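Local coordinates for transcription termination factor FttA (Pyrococcus horikoshii, PDB 3AF6), which probably terminates transcription by zinc-dependent endonucleolytic cleavage of nascent RNA at the polymerase exit channel, followed by 5'-3' degradation, at residues Ile614-Gly619 with Thr639-Asn644. Residues are numbered along the deposited sequence; the frame is centred on the assembly and turned at random.
Sequences IITVHG and TRAPNN. With ZN (zinc ion), chain J; SO4 (sulfate ion), chain D.
Ile615 holds CG2 anti to its backbone N, with CG1 beside that N (chi1 -59°), and it is this CG2 methyl that meets the ring of Pro642, 3.3 Å from Pro642 CD; the two side chains cross at about a right angle. Thr616, with chi1 59°, places OG1 between its backbone N and carbonyl carbon, where the hydroxyl lies 3.4 Å from Ala641 CB and hydrogen-bonds Cys624 O of helix 621-635. Pairing of the backbones is parallel: Arg640 N donates to Ile614 O at 3.1 Å, Arg640 O accepts from Thr616 N, two residues further on, at 2.9 Å, and the strand directions differ by 32°. Helix 621-635 links the two strands, so this is a beta-alpha-beta unit, and strand 638-640 is the outermost strand, within this chain, of a mixed sheet of the metallo-beta-lactamase fold. Thr639 lies on the same face of the sheet as Ile614 and packs on Ile631 of that helix, its OG1 bonded to Ala628 O, whereas Ile615 and Pro642 both pack on Ile648 of strand 647-649. Past Thr616 and Ala641 the chains separate, and a water there donates to Thr616 O at 2.7 Å and to Pro642 O at 2.8 Å. The chain of strand 613-617 continues to His618, whose NE2 binds zinc at 2.5 Å, in a site shared with Asp260, His261 and Asp367.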
# COMPACT_ATOMS: atom_id res chain seq x y z
N ILE A 614 11.17 -4.36 -22.11
CA ILE A 614 11.05 -3.60 -20.88
C ILE A 614 10.51 -2.20 -21.21
O ILE A 614 10.92 -1.57 -22.18
CB ILE A 614 12.42 -3.50 -20.18
CG1 ILE A 614 12.83 -4.89 -19.69
CG2 ILE A 614 12.35 -2.51 -19.02
CD1 ILE A 614 14.24 -4.96 -19.07
N ILE A 615 9.56 -1.74 -20.42
CA ILE A 615 8.97 -0.43 -20.63
C ILE A 615 9.27 0.41 -19.39
O ILE A 615 8.81 0.10 -18.29
CB ILE A 615 7.44 -0.54 -20.85
CG1 ILE A 615 7.17 -1.43 -22.08
CG2 ILE A 615 6.83 0.83 -21.05
CD1 ILE A 615 5.71 -1.79 -22.27
N THR A 616 10.06 1.46 -19.57
CA THR A 616 10.42 2.33 -18.47
C THR A 616 9.42 3.47 -18.30
O THR A 616 9.04 4.15 -19.27
CB THR A 616 11.81 2.91 -18.68
OG1 THR A 616 11.84 3.64 -19.91
CG2 THR A 616 12.84 1.80 -18.73
N VAL A 617 9.00 3.68 -17.06
CA VAL A 617 8.03 4.72 -16.73
C VAL A 617 8.37 5.35 -15.38
O VAL A 617 9.42 5.08 -14.81
CB VAL A 617 6.61 4.13 -16.63
CG1 VAL A 617 6.21 3.49 -17.95
CG2 VAL A 617 6.54 3.11 -15.49
N HIS A 618 7.45 6.19 -14.90
CA HIS A 618 7.59 6.84 -13.60
C HIS A 618 8.97 7.47 -13.37
O HIS A 618 9.74 7.02 -12.54
CB HIS A 618 7.28 5.82 -12.50
CG HIS A 618 7.11 6.41 -11.14
ND1 HIS A 618 8.15 6.99 -10.44
CD2 HIS A 618 6.04 6.47 -10.32
CE1 HIS A 618 7.73 7.38 -9.25
NE2 HIS A 618 6.44 7.08 -9.16
N GLY A 619 9.26 8.52 -14.13
CA GLY A 619 10.53 9.21 -14.00
C GLY A 619 10.48 10.45 -14.87
O GLY A 619 9.65 10.54 -15.76
N THR A 639 13.54 -2.11 -25.48
CA THR A 639 13.03 -1.20 -24.48
C THR A 639 12.26 -0.02 -25.06
O THR A 639 12.35 0.29 -26.24
CB THR A 639 14.19 -0.66 -23.63
OG1 THR A 639 15.05 0.14 -24.45
CG2 THR A 639 15.00 -1.83 -23.03
N ARG A 640 11.48 0.64 -24.21
CA ARG A 640 10.75 1.82 -24.64
C ARG A 640 10.25 2.65 -23.48
O ARG A 640 9.86 2.11 -22.44
CB ARG A 640 9.57 1.45 -25.53
CG ARG A 640 8.99 2.68 -26.21
CD ARG A 640 7.75 2.35 -27.00
NE ARG A 640 7.98 1.20 -27.86
CZ ARG A 640 7.08 0.74 -28.72
NH1 ARG A 640 5.90 1.34 -28.82
NH2 ARG A 640 7.36 -0.33 -29.46
N ALA A 641 10.29 3.96 -23.66
CA ALA A 641 9.84 4.93 -22.66
C ALA A 641 8.65 5.69 -23.26
O ALA A 641 8.77 6.82 -23.74
CB ALA A 641 10.97 5.89 -22.33
N PRO A 642 7.47 5.06 -23.23
CA PRO A 642 6.23 5.62 -23.77
C PRO A 642 5.74 6.88 -23.07
O PRO A 642 6.11 7.15 -21.92
CB PRO A 642 5.26 4.46 -23.60
CG PRO A 642 5.69 3.90 -22.30
CD PRO A 642 7.19 3.85 -22.44
N ASN A 643 4.92 7.64 -23.79
CA ASN A 643 4.31 8.87 -23.27
C ASN A 643 2.90 8.50 -22.82
O ASN A 643 2.39 7.47 -23.23
CB ASN A 643 4.21 9.90 -24.38
CG ASN A 643 5.35 10.87 -24.37
OD1 ASN A 643 5.48 11.68 -23.45
ND2 ASN A 643 6.19 10.81 -25.40
N ASN A 644 2.27 9.32 -21.98
CA ASN A 644 0.90 9.01 -21.59
C ASN A 644 0.09 9.04 -22.89
O ASN A 644 0.42 9.81 -23.79
CB ASN A 644 0.32 10.04 -20.61
CG ASN A 644 1.04 10.07 -19.26
OD1 ASN A 644 1.43 9.03 -18.72
ND2 ASN A 644 1.21 11.26 -18.71
ZN ZN J . 5.36 6.95 -6.91
S SO4 D . 0.20 14.01 -20.51
O1 SO4 D . -0.66 15.12 -20.97
O2 SO4 D . -0.42 13.36 -19.36
O3 SO4 D . 0.36 13.04 -21.60
O4 SO4 D . 1.52 14.53 -20.13
O HOH W 1 7.46 6.29 -19.58